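Local coordinates for protein alpha-1,2-mannosyltransferase (Ktr4), putative (Neosartorya fumigata, PDB 7BOP) that is a putative fungal glycosyltransferase of the GT-A clan, modelled here with GDP and a manganese ion bound, at residues A[65-70]-A[210-215]; A[216-221]-A[322-327]; A[226-231]-A[265-270]. One frame throughout, in Å; residues are numbered along the deposited sequence.

Contact 1 of 3, residues A[65-70]-A[210-215]; sequences ARTNAA and FMEDRN
A single direct hydrogen bond, from Thr67 to Glu212, carries this small surface contact between the loop leading into strand 69-74 of the main GT-A sheet and the last turn of helix 207-213. Even at the nearest point, Thr67 CA and Glu212 CA are 8.4 Å apart, so it is the side chains that bridge the distance. Glu212 does most of it: its CG stands anti to the backbone N (chi1 -174°) and the chain runs on extended, carrying the carboxylate out to the loop. Thr67 OG1 donates to Glu212 OE2 over 2.6 Å, reaching it on the syn side but tilted 23° out of the carboxylate plane. The other oxygen, OE1, faces a water that also donates to Asn68 OD1 at 2.6 Å; the water's distance to OE1 is too short to be trusted in detail. Asn68 sits at the centre of an inverse gamma turn, and its ND2 is held by Asn186 O. Just past Glu212 the helix closes in a Schellman motif with Asn215 as the positive-phi C-prime residue: Asn215 N returns to Glu212 O at 3.1 Å, and Leu216 N bonds to Met211 O.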
ATOM      1  N   ALA A  65      13.424 -18.521  12.824  1.00 35.05           N
ATOM      2  CA  ALA A  65      12.328 -17.851  13.501  1.00 35.61           C
ATOM      3  C   ALA A  65      11.348 -17.150  12.532  1.00 35.90           C
ATOM      4  O   ALA A  65      10.430 -16.466  12.986  1.00 37.38           O
ATOM      5  CB  ALA A  65      12.892 -16.853  14.507  1.00 35.69           C
ATOM      6  N   ARG A  66      11.522 -17.327  11.223  1.00 34.77           N
ATOM      7  CA  ARG A  66      10.662 -16.672  10.239  1.00 34.85           C
ATOM      8  C   ARG A  66       9.281 -17.296  10.191  1.00 37.02           C
ATOM      9  O   ARG A  66       9.138 -18.521  10.180  1.00 34.32           O
ATOM     10  CB  ARG A  66      11.291 -16.716   8.847  1.00 34.75           C
ATOM     11  CG  ARG A  66      12.512 -15.829   8.707  1.00 34.32           C
ATOM     12  CD  ARG A  66      13.017 -15.838   7.281  1.00 35.44           C
ATOM     13  NE  ARG A  66      13.759 -17.063   6.969  1.00 35.55           N
ATOM     14  CZ  ARG A  66      15.026 -17.304   7.314  1.00 35.73           C
ATOM     15  NH1 ARG A  66      15.740 -16.420   8.013  1.00 35.03           N
ATOM     16  NH2 ARG A  66      15.590 -18.460   6.964  1.00 37.01           N
ATOM     17  N   THR A  67       8.255 -16.450  10.158  1.00 35.66           N
ATOM     18  CA  THR A  67       6.902 -16.924   9.900  1.00 33.60           C
ATOM     19  C   THR A  67       6.700 -17.020   8.386  1.00 33.25           C
ATOM     20  O   THR A  67       7.639 -16.790   7.627  1.00 34.04           O
ATOM     21  CB  THR A  67       5.845 -16.063  10.623  1.00 35.00           C
ATOM     22  OG1 THR A  67       4.581 -16.736  10.565  1.00 34.92           O
ATOM     23  CG2 THR A  67       5.729 -14.652  10.000  1.00 33.93           C
ATOM     24  N   ASN A  68       5.502 -17.395   7.943  1.00 34.63           N
ATOM     25  CA  ASN A  68       5.229 -17.584   6.511  1.00 34.01           C
ATOM     26  C   ASN A  68       4.867 -16.251   5.828  1.00 34.74           C
ATOM     27  O   ASN A  68       3.692 -15.932   5.582  1.00 33.60           O
ATOM     28  CB  ASN A  68       4.193 -18.680   6.243  1.00 36.20           C
ATOM     29  CG  ASN A  68       2.877 -18.457   6.951  1.00 38.23           C
ATOM     30  OD1 ASN A  68       2.823 -17.853   8.021  1.00 39.72           O
ATOM     31  ND2 ASN A  68       1.797 -18.967   6.362  1.00 39.99           N
ATOM     32  N   ALA A  69       5.914 -15.499   5.518  1.00 33.72           N
ATOM     33  CA  ALA A  69       5.794 -14.157   4.960  1.00 34.51           C
ATOM     34  C   ALA A  69       6.876 -13.928   3.918  1.00 34.46           C
ATOM     35  O   ALA A  69       7.906 -14.613   3.921  1.00 33.97           O
ATOM     36  CB  ALA A  69       5.882 -13.121   6.073  1.00 33.51           C
ATOM     37  N   ALA A  70       6.629 -12.986   3.011  1.00 31.53           N
ATOM     38  CA  ALA A  70       7.573 -12.651   1.967  1.00 31.30           C
ATOM     39  C   ALA A  70       7.556 -11.157   1.664  1.00 32.50           C
ATOM     40  O   ALA A  70       6.535 -10.487   1.826  1.00 31.23           O
ATOM     41  CB  ALA A  70       7.252 -13.428   0.705  1.00 32.30           C
ATOM     42  N   PHE A 210       5.596  -9.242  14.465  1.00 30.23           N
ATOM     43  CA  PHE A 210       4.886  -8.153  15.144  1.00 30.30           C
ATOM     44  C   PHE A 210       3.410  -8.167  14.731  1.00 29.29           C
ATOM     45  O   PHE A 210       2.531  -8.172  15.593  1.00 30.46           O
ATOM     46  CB  PHE A 210       5.556  -6.793  14.865  1.00 31.02           C
ATOM     47  CG  PHE A 210       4.688  -5.614  15.195  1.00 30.44           C
ATOM     48  CD1 PHE A 210       4.565  -5.178  16.505  1.00 32.04           C
ATOM     49  CD2 PHE A 210       3.971  -4.963  14.199  1.00 32.88           C
ATOM     50  CE1 PHE A 210       3.746  -4.091  16.820  1.00 34.76           C
ATOM     51  CE2 PHE A 210       3.161  -3.873  14.504  1.00 33.63           C
ATOM     52  CZ  PHE A 210       3.046  -3.440  15.816  1.00 32.83           C
ATOM     53  N   MET A 211       3.155  -8.236  13.422  1.00 29.98           N
ATOM     54  CA  MET A 211       1.789  -8.303  12.874  1.00 32.03           C
ATOM     55  C   MET A 211       1.063  -9.559  13.364  1.00 33.82           C
ATOM     56  O   MET A 211      -0.070  -9.491  13.846  1.00 31.56           O
ATOM     57  CB  MET A 211       1.776  -8.332  11.344  1.00 33.00           C
ATOM     58  CG  MET A 211       2.409  -7.139  10.641  1.00 37.16           C
ATOM     59  SD  MET A 211       1.360  -5.695  10.602  1.00 40.02           S
ATOM     60  CE  MET A 211       0.053  -6.202   9.493  1.00 36.66           C
ATOM     61  N   GLU A 212       1.727 -10.702  13.220  1.00 32.85           N
ATOM     62  CA  GLU A 212       1.116 -11.983  13.555  1.00 34.18           C
ATOM     63  C   GLU A 212       0.748 -12.121  15.028  1.00 33.25           C
ATOM     64  O   GLU A 212      -0.361 -12.553  15.338  1.00 35.17           O
ATOM     65  CB  GLU A 212       2.018 -13.138  13.126  1.00 35.72           C
ATOM     66  CG  GLU A 212       1.368 -14.493  13.322  1.00 38.55           C
ATOM     67  CD  GLU A 212       2.080 -15.600  12.585  1.00 39.98           C
ATOM     68  OE1 GLU A 212       1.377 -16.476  12.046  1.00 46.18           O
ATOM     69  OE2 GLU A 212       3.319 -15.600  12.547  1.00 40.44           O
ATOM     70  N   ASP A 213       1.652 -11.734  15.919  1.00 32.85           N
ATOM     71  CA  ASP A 213       1.417 -11.857  17.361  1.00 35.03           C
ATOM     72  C   ASP A 213       0.288 -10.971  17.839  1.00 35.99           C
ATOM     73  O   ASP A 213      -0.328 -11.281  18.853  1.00 35.56           O
ATOM     74  CB  ASP A 213       2.668 -11.501  18.171  1.00 35.50           C
ATOM     75  CG  ASP A 213       3.796 -12.500  17.982  1.00 36.72           C
ATOM     76  OD1 ASP A 213       3.539 -13.575  17.415  1.00 36.93           O
ATOM     77  OD2 ASP A 213       4.935 -12.181  18.380  1.00 36.27           O
ATOM     78  N   ARG A 214       0.021  -9.875  17.120  1.00 35.08           N
ATOM     79  CA  ARG A 214      -1.085  -8.968  17.471  1.00 34.89           C
ATOM     80  C   ARG A 214      -2.330  -9.120  16.580  1.00 34.33           C
ATOM     81  O   ARG A 214      -3.262  -8.316  16.674  1.00 34.25           O
ATOM     82  CB  ARG A 214      -0.558  -7.532  17.438  1.00 34.82           C
ATOM     83  CG  ARG A 214       0.415  -7.242  18.555  1.00 35.09           C
ATOM     84  CD  ARG A 214       1.335  -6.076  18.230  1.00 35.67           C
ATOM     85  NE  ARG A 214       2.387  -5.958  19.230  1.00 37.11           N
ATOM     86  CZ  ARG A 214       3.456  -6.756  19.313  1.00 36.89           C
ATOM     87  NH1 ARG A 214       3.650  -7.742  18.436  1.00 36.73           N
ATOM     88  NH2 ARG A 214       4.353  -6.546  20.273  1.00 36.69           N
ATOM     89  N   ASN A 215      -2.347 -10.151  15.738  1.00 33.84           N
ATOM     90  CA  ASN A 215      -3.417 -10.403  14.765  1.00 36.33           C
ATOM     91  C   ASN A 215      -3.741  -9.178  13.898  1.00 35.67           C
ATOM     92  O   ASN A 215      -4.910  -8.884  13.613  1.00 35.94           O
ATOM     93  CB  ASN A 215      -4.660 -10.939  15.482  1.00 37.92           C
ATOM     94  CG  ASN A 215      -4.387 -12.263  16.169  1.00 40.49           C
ATOM     95  OD1 ASN A 215      -4.004 -13.229  15.519  1.00 44.82           O
ATOM     96  ND2 ASN A 215      -4.568 -12.312  17.467  1.00 43.32           N
TER
HETATM   97  O   HOH W   1       1.210 -17.794  10.029  1.00 46.47           O

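Contact 2 of 3, residues A[216-221]-A[322-327]; sequences LTYGFT and IGLGLF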
ATOM      1  N   LEU A 216      -2.695  -8.471  13.478  1.00 32.98           N
ATOM      2  CA  LEU A 216      -2.878  -7.277  12.671  1.00 32.24           C
ATOM      3  C   LEU A 216      -3.159  -7.636  11.223  1.00 31.73           C
ATOM      4  O   LEU A 216      -2.685  -8.652  10.695  1.00 29.32           O
ATOM      5  CB  LEU A 216      -1.679  -6.335  12.791  1.00 32.53           C
ATOM      6  CG  LEU A 216      -1.356  -5.866  14.213  1.00 32.77           C
ATOM      7  CD1 LEU A 216      -0.204  -4.874  14.190  1.00 33.45           C
ATOM      8  CD2 LEU A 216      -2.548  -5.266  14.950  1.00 33.51           C
ATOM      9  N   THR A 217      -3.953  -6.777  10.589  1.00 29.20           N
ATOM     10  CA  THR A 217      -4.426  -6.976   9.242  1.00 28.14           C
ATOM     11  C   THR A 217      -3.575  -6.213   8.235  1.00 28.03           C
ATOM     12  O   THR A 217      -3.338  -6.705   7.142  1.00 29.02           O
ATOM     13  CB  THR A 217      -5.903  -6.533   9.143  1.00 28.72           C
ATOM     14  OG1 THR A 217      -6.672  -7.313  10.056  1.00 29.06           O
ATOM     15  CG2 THR A 217      -6.456  -6.685   7.749  1.00 27.63           C
ATOM     16  N   TYR A 218      -3.126  -5.013   8.590  1.00 28.49           N
ATOM     17  CA  TYR A 218      -2.523  -4.124   7.601  1.00 28.91           C
ATOM     18  C   TYR A 218      -1.696  -3.058   8.257  1.00 27.65           C
ATOM     19  O   TYR A 218      -2.046  -2.568   9.331  1.00 28.06           O
ATOM     20  CB  TYR A 218      -3.641  -3.473   6.798  1.00 28.59           C
ATOM     21  CG  TYR A 218      -3.255  -2.670   5.588  1.00 29.26           C
ATOM     22  CD1 TYR A 218      -3.111  -3.274   4.344  1.00 29.00           C
ATOM     23  CD2 TYR A 218      -3.123  -1.281   5.667  1.00 30.06           C
ATOM     24  CE1 TYR A 218      -2.828  -2.527   3.217  1.00 29.67           C
ATOM     25  CE2 TYR A 218      -2.840  -0.520   4.544  1.00 29.25           C
ATOM     26  CZ  TYR A 218      -2.689  -1.138   3.322  1.00 30.80           C
ATOM     27  OH  TYR A 218      -2.415  -0.364   2.212  1.00 30.05           O
ATOM     28  N   GLY A 219      -0.598  -2.706   7.603  1.00 27.51           N
ATOM     29  CA  GLY A 219       0.272  -1.645   8.046  1.00 28.40           C
ATOM     30  C   GLY A 219       0.596  -0.684   6.919  1.00 28.02           C
ATOM     31  O   GLY A 219       0.823  -1.108   5.781  1.00 29.54           O
ATOM     32  N   PHE A 220       0.621   0.607   7.252  1.00 29.24           N
ATOM     33  CA  PHE A 220       0.915   1.680   6.298  1.00 28.35           C
ATOM     34  C   PHE A 220       1.923   2.677   6.865  1.00 26.80           C
ATOM     35  O   PHE A 220       2.161   2.713   8.065  1.00 26.05           O
ATOM     36  CB  PHE A 220      -0.382   2.409   5.924  1.00 27.99           C
ATOM     37  CG  PHE A 220      -0.919   3.304   7.004  1.00 27.66           C
ATOM     38  CD1 PHE A 220      -1.667   2.780   8.051  1.00 27.99           C
ATOM     39  CD2 PHE A 220      -0.694   4.682   6.972  1.00 27.46           C
ATOM     40  CE1 PHE A 220      -2.177   3.597   9.048  1.00 27.03           C
ATOM     41  CE2 PHE A 220      -1.192   5.508   7.977  1.00 27.65           C
ATOM     42  CZ  PHE A 220      -1.935   4.964   9.018  1.00 28.41           C
ATOM     43  N   THR A 221       2.496   3.499   5.991  1.00 25.83           N
ATOM     44  CA  THR A 221       3.352   4.620   6.417  1.00 26.99           C
ATOM     45  C   THR A 221       2.814   6.002   6.053  1.00 26.40           C
ATOM     46  O   THR A 221       3.057   6.942   6.793  1.00 27.61           O
ATOM     47  CB  THR A 221       4.769   4.511   5.823  1.00 27.80           C
ATOM     48  OG1 THR A 221       4.664   4.287   4.418  1.00 28.69           O
ATOM     49  CG2 THR A 221       5.532   3.358   6.463  1.00 27.70           C
ATOM     50  N   ILE A 322     -10.718   1.388   1.214  1.00 27.37           N
ATOM     51  CA  ILE A 322     -12.161   1.238   1.418  1.00 27.94           C
ATOM     52  C   ILE A 322     -12.472  -0.170   1.958  1.00 28.08           C
ATOM     53  O   ILE A 322     -13.251  -0.319   2.900  1.00 27.48           O
ATOM     54  CB  ILE A 322     -12.949   1.524   0.128  1.00 28.09           C
ATOM     55  CG1 ILE A 322     -12.909   3.028  -0.197  1.00 28.83           C
ATOM     56  CG2 ILE A 322     -14.390   1.077   0.264  1.00 29.01           C
ATOM     57  CD1 ILE A 322     -13.277   3.358  -1.623  1.00 29.14           C
ATOM     58  N   GLY A 323     -11.868  -1.191   1.360  1.00 27.87           N
ATOM     59  CA  GLY A 323     -12.072  -2.565   1.825  1.00 29.78           C
ATOM     60  C   GLY A 323     -11.711  -2.761   3.287  1.00 29.09           C
ATOM     61  O   GLY A 323     -12.478  -3.362   4.047  1.00 30.04           O
ATOM     62  N   LEU A 324     -10.543  -2.245   3.679  1.00 29.20           N
ATOM     63  CA  LEU A 324     -10.110  -2.254   5.081  1.00 28.48           C
ATOM     64  C   LEU A 324     -11.066  -1.469   5.963  1.00 28.74           C
ATOM     65  O   LEU A 324     -11.464  -1.943   7.036  1.00 28.63           O
ATOM     66  CB  LEU A 324      -8.694  -1.675   5.233  1.00 29.16           C
ATOM     67  CG  LEU A 324      -7.565  -2.525   4.628  1.00 28.78           C
ATOM     68  CD1 LEU A 324      -6.323  -1.679   4.378  1.00 29.27           C
ATOM     69  CD2 LEU A 324      -7.244  -3.707   5.537  1.00 29.92           C
ATOM     70  N   GLY A 325     -11.427  -0.271   5.510  1.00 28.71           N
ATOM     71  CA  GLY A 325     -12.294   0.615   6.276  1.00 28.37           C
ATOM     72  C   GLY A 325     -13.711   0.121   6.487  1.00 28.62           C
ATOM     73  O   GLY A 325     -14.366   0.555   7.422  1.00 30.72           O
ATOM     74  N   LEU A 326     -14.194  -0.762   5.616  1.00 29.89           N
ATOM     75  CA  LEU A 326     -15.540  -1.339   5.746  1.00 31.50           C
ATOM     76  C   LEU A 326     -15.568  -2.743   6.353  1.00 31.96           C
ATOM     77  O   LEU A 326     -16.520  -3.080   7.053  1.00 31.57           O
ATOM     78  CB  LEU A 326     -16.220  -1.385   4.379  1.00 32.03           C
ATOM     79  CG  LEU A 326     -16.445  -0.031   3.710  1.00 32.76           C
ATOM     80  CD1 LEU A 326     -16.953  -0.258   2.306  1.00 33.34           C
ATOM     81  CD2 LEU A 326     -17.406   0.816   4.521  1.00 32.57           C
ATOM     82  N   PHE A 327     -14.540  -3.548   6.080  1.00 31.34           N
ATOM     83  CA  PHE A 327     -14.559  -4.983   6.395  1.00 32.16           C
ATOM     84  C   PHE A 327     -13.528  -5.446   7.430  1.00 33.55           C
ATOM     85  O   PHE A 327     -13.691  -6.527   7.994  1.00 33.72           O
ATOM     86  CB  PHE A 327     -14.434  -5.793   5.094  1.00 32.80           C
ATOM     87  CG  PHE A 327     -15.352  -5.304   3.997  1.00 32.49           C
ATOM     88  CD1 PHE A 327     -16.721  -5.145   4.238  1.00 33.54           C
ATOM     89  CD2 PHE A 327     -14.852  -4.965   2.739  1.00 32.56           C
ATOM     90  CE1 PHE A 327     -17.564  -4.666   3.247  1.00 33.18           C
ATOM     91  CE2 PHE A 327     -15.695  -4.488   1.743  1.00 32.66           C
ATOM     92  CZ  PHE A 327     -17.050  -4.345   1.996  1.00 33.64           C
TER
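Tyr218 OH is held by a hydrogen bond to Glu284 OE1 on a neighbouring strand of the sheet, and this ties down the far end of the ring that Leu324 covers. The contact across the two segments is wholly apolar. Leu324 CD1 sits over the middle of the Tyr218 ring, 3.4 Å from the centroid and 9° off the ring normal, a CH-pi contact in which the methyl lies over the face. It is slightly closer to the near end of the ring, with CD1 to Tyr218 CG at 3.4 Å against 3.8 Å from CD1 to CZ. With CG anti to its own backbone N, Tyr218 carries its ring off the strand toward the helix, and a chi2 of 88° turns a face to the leucine.

The second methyl of Leu324 fills the corner beside the ring. CD2 lies 3.8 Å from Tyr218 CB and the same 3.8 Å from Thr217 CG2, so one branched side chain serves two consecutive residues of 216-221. Phe290, from helix 288-292, packs against both Thr217 and Leu324, while Phe279 meets the Tyr218 ring with its plane inclined at about 50°.

The backbones stay well apart, Tyr218 CA and Leu324 CA being 8.2 Å from each other. Helix 316-327 leads on to strand 333-335, which runs parallel beside 218-224. This is helix-on-sheet packing in the buried interior of an alpha/beta GT-A fold, with the Tyr218 side chain about 13 Å from the bound GDP.

Contact 3 of 3, residues A[226-231]-A[265-270]; sequences DDPKTV and PDHTEA
The backbone at Pro228 starts a short 3-10 turn, 228-230, that comes close to the last residue of helix 265-270, with Pro228 CA and Ala270 CA 5.7 Å apart. Here the proline CB presses on Ala270 CB at 3.5 Å, tighter than a usual carbon contact. The same pyrrolidine ring also reaches His267, one helical turn earlier. Its CG lies over one face of the imidazole, displaced toward the rim, 4.0 Å from the centroid and 18° off the normal, in a CH-pi contact.

While Pro228 takes the face, Asp226 O approaches the edge of the same ring, 3.1 Å from His267 CD2. In the imidazole plane a water lies 2.8 Å from His267 NE2 and also makes a weak bond to Asp226 O. Asp226 N in turn is bonded to Thr276 OG1, and His267 packs on Thr276.

The turn that presents the proline is itself firmly braced. Asp227 OD1 accepts from Lys229 N, an Asx turn, and from Lys229 NZ at 2.8 Å, a salt bridge; Asp227 OD2 pairs with Lys158. Asp227 O receives both Thr230 N and Thr230 OG1.

Asp227 thus spends its charge on Lys229 and Lys158, and what meets the helix is mostly the carbon of Pro228. What polar character there is gathers at the histidine edge, where a water helps join imidazole to carbonyl.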
ATOM      1  N   ASP A 226      -6.546  11.378  -2.876  1.00 28.31           N
ATOM      2  CA  ASP A 226      -6.411  10.941  -4.264  1.00 29.72           C
ATOM      3  C   ASP A 226      -7.013  11.982  -5.197  1.00 30.79           C
ATOM      4  O   ASP A 226      -7.647  12.947  -4.758  1.00 30.48           O
ATOM      5  CB  ASP A 226      -7.091   9.588  -4.490  1.00 29.90           C
ATOM      6  CG  ASP A 226      -6.352   8.709  -5.508  1.00 31.75           C
ATOM      7  OD1 ASP A 226      -5.608   9.246  -6.359  1.00 32.10           O
ATOM      8  OD2 ASP A 226      -6.526   7.478  -5.452  1.00 30.67           O
ATOM      9  N   ASP A 227      -6.802  11.767  -6.482  1.00 29.94           N
ATOM     10  CA  ASP A 227      -7.465  12.531  -7.528  1.00 31.15           C
ATOM     11  C   ASP A 227      -8.905  12.013  -7.709  1.00 30.26           C
ATOM     12  O   ASP A 227      -9.091  10.888  -8.176  1.00 29.99           O
ATOM     13  CB  ASP A 227      -6.670  12.375  -8.826  1.00 30.90           C
ATOM     14  CG  ASP A 227      -7.265  13.155  -9.988  1.00 31.18           C
ATOM     15  OD1 ASP A 227      -8.286  13.850  -9.820  1.00 30.06           O
ATOM     16  OD2 ASP A 227      -6.705  13.048 -11.092  1.00 30.41           O
ATOM     17  N   PRO A 228      -9.925  12.829  -7.363  1.00 28.38           N
ATOM     18  CA  PRO A 228     -11.327  12.390  -7.534  1.00 29.59           C
ATOM     19  C   PRO A 228     -11.693  11.937  -8.945  1.00 28.56           C
ATOM     20  O   PRO A 228     -12.570  11.084  -9.097  1.00 28.58           O
ATOM     21  CB  PRO A 228     -12.157  13.638  -7.177  1.00 29.53           C
ATOM     22  CG  PRO A 228     -11.227  14.568  -6.485  1.00 30.60           C
ATOM     23  CD  PRO A 228      -9.836  14.234  -6.922  1.00 30.08           C
ATOM     24  N   LYS A 229     -11.035  12.495  -9.969  1.00 28.70           N
ATOM     25  CA  LYS A 229     -11.294  12.109 -11.366  1.00 30.19           C
ATOM     26  C   LYS A 229     -10.969  10.647 -11.676  1.00 30.53           C
ATOM     27  O   LYS A 229     -11.480  10.115 -12.655  1.00 29.61           O
ATOM     28  CB  LYS A 229     -10.491  12.978 -12.334  1.00 31.49           C
ATOM     29  CG  LYS A 229     -10.913  14.443 -12.320  1.00 32.26           C
ATOM     30  CD  LYS A 229     -10.197  15.258 -13.395  1.00 33.04           C
ATOM     31  CE  LYS A 229      -8.685  15.227 -13.265  1.00 33.56           C
ATOM     32  NZ  LYS A 229      -8.177  15.664 -11.937  1.00 33.72           N
ATOM     33  N   THR A 230     -10.105  10.015 -10.879  1.00 28.75           N
ATOM     34  CA  THR A 230      -9.781   8.591 -11.073  1.00 28.68           C
ATOM     35  C   THR A 230     -10.814   7.647 -10.465  1.00 28.52           C
ATOM     36  O   THR A 230     -10.798   6.457 -10.797  1.00 28.48           O
ATOM     37  CB  THR A 230      -8.392   8.228 -10.509  1.00 28.53           C
ATOM     38  OG1 THR A 230      -8.371   8.407  -9.090  1.00 28.01           O
ATOM     39  CG2 THR A 230      -7.307   9.111 -11.137  1.00 30.21           C
ATOM     40  N   VAL A 231     -11.691   8.158  -9.586  1.00 28.80           N
ATOM     41  CA  VAL A 231     -12.598   7.318  -8.784  1.00 29.09           C
ATOM     42  C   VAL A 231     -14.058   7.815  -8.668  1.00 29.31           C
ATOM     43  O   VAL A 231     -14.700   7.546  -7.663  1.00 30.57           O
ATOM     44  CB  VAL A 231     -12.022   7.092  -7.355  1.00 28.48           C
ATOM     45  CG1 VAL A 231     -10.746   6.260  -7.405  1.00 29.55           C
ATOM     46  CG2 VAL A 231     -11.760   8.413  -6.633  1.00 28.93           C
ATOM     47  N   PRO A 265     -13.550  19.528   1.311  1.00 37.62           N
ATOM     48  CA  PRO A 265     -14.913  19.154   0.909  1.00 38.66           C
ATOM     49  C   PRO A 265     -15.143  19.010  -0.598  1.00 38.28           C
ATOM     50  O   PRO A 265     -16.010  18.231  -1.003  1.00 38.35           O
ATOM     51  CB  PRO A 265     -15.795  20.270   1.511  1.00 40.02           C
ATOM     52  CG  PRO A 265     -14.861  21.380   1.862  1.00 39.80           C
ATOM     53  CD  PRO A 265     -13.545  20.727   2.173  1.00 39.45           C
ATOM     54  N   ASP A 266     -14.373  19.712  -1.427  1.00 36.90           N
ATOM     55  CA  ASP A 266     -14.522  19.569  -2.877  1.00 39.84           C
ATOM     56  C   ASP A 266     -14.029  18.219  -3.419  1.00 37.91           C
ATOM     57  O   ASP A 266     -14.529  17.734  -4.446  1.00 37.34           O
ATOM     58  CB  ASP A 266     -13.855  20.730  -3.619  1.00 43.65           C
ATOM     59  CG  ASP A 266     -14.515  22.087  -3.314  1.00 50.61           C
ATOM     60  OD1 ASP A 266     -15.702  22.131  -2.892  1.00 53.42           O
ATOM     61  OD2 ASP A 266     -13.835  23.121  -3.510  1.00 59.07           O
ATOM     62  N   HIS A 267     -13.059  17.611  -2.745  1.00 34.28           N
ATOM     63  CA  HIS A 267     -12.683  16.233  -3.076  1.00 33.83           C
ATOM     64  C   HIS A 267     -13.823  15.276  -2.797  1.00 30.45           C
ATOM     65  O   HIS A 267     -14.125  14.432  -3.624  1.00 32.49           O
ATOM     66  CB  HIS A 267     -11.448  15.774  -2.308  1.00 33.41           C
ATOM     67  CG  HIS A 267     -10.170  16.056  -3.015  1.00 34.00           C
ATOM     68  ND1 HIS A 267      -9.826  17.316  -3.454  1.00 34.54           N
ATOM     69  CD2 HIS A 267      -9.147  15.241  -3.358  1.00 33.30           C
ATOM     70  CE1 HIS A 267      -8.641  17.267  -4.038  1.00 35.15           C
ATOM     71  NE2 HIS A 267      -8.207  16.019  -3.992  1.00 35.09           N
ATOM     72  N   THR A 268     -14.442  15.410  -1.635  1.00 29.89           N
ATOM     73  CA  THR A 268     -15.490  14.481  -1.227  1.00 31.78           C
ATOM     74  C   THR A 268     -16.703  14.603  -2.158  1.00 33.76           C
ATOM     75  O   THR A 268     -17.300  13.596  -2.565  1.00 32.05           O
ATOM     76  CB  THR A 268     -15.893  14.706   0.238  1.00 31.04           C
ATOM     77  OG1 THR A 268     -14.716  14.683   1.057  1.00 31.48           O
ATOM     78  CG2 THR A 268     -16.883  13.629   0.715  1.00 31.36           C
ATOM     79  N   GLU A 269     -17.044  15.837  -2.518  1.00 35.14           N
ATOM     80  CA  GLU A 269     -18.110  16.068  -3.487  1.00 36.39           C
ATOM     81  C   GLU A 269     -17.752  15.499  -4.851  1.00 33.27           C
ATOM     82  O   GLU A 269     -18.576  14.818  -5.465  1.00 32.38           O
ATOM     83  CB  GLU A 269     -18.451  17.559  -3.608  1.00 42.88           C
ATOM     84  CG  GLU A 269     -19.475  17.838  -4.714  1.00 50.46           C
ATOM     85  CD  GLU A 269     -20.452  18.951  -4.372  1.00 61.84           C
ATOM     86  OE1 GLU A 269     -21.244  18.776  -3.415  1.00 67.25           O
ATOM     87  OE2 GLU A 269     -20.444  19.987  -5.078  1.00 66.87           O
ATOM     88  N   ALA A 270     -16.533  15.742  -5.326  1.00 32.00           N
ATOM     89  CA  ALA A 270     -16.128  15.278  -6.658  1.00 31.65           C
ATOM     90  C   ALA A 270     -16.059  13.740  -6.752  1.00 31.95           C
ATOM     91  O   ALA A 270     -16.267  13.167  -7.821  1.00 30.69           O
ATOM     92  CB  ALA A 270     -14.783  15.899  -7.057  1.00 32.53           C
TER
HETATM   93  O   HOH W   2      -5.586  15.297  -4.680  1.00 43.33           O

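How the contacts relate
Contact 2 is the buried one, helix against sheet and purely apolar; contacts 1 and 3 lie at the surface on opposite sides of the chain's centre, their centres 36 Å apart, and both bring in water. Polar oxygens meet across contact 1, whereas contact 3 mixes proline packing with a hydrated histidine edge. Contacts 1 and 2 share a junction: helix 207-213 is followed, after a short turn, by strand 218-224, and Met211 CE packs 3.5 Å from Tyr218 N while Phe210 lies against Leu216. The 226-231 half of contact 3 lies in the loop after that same strand, and both its segments fall in the sequence between those of contact 2, yet the two do not touch.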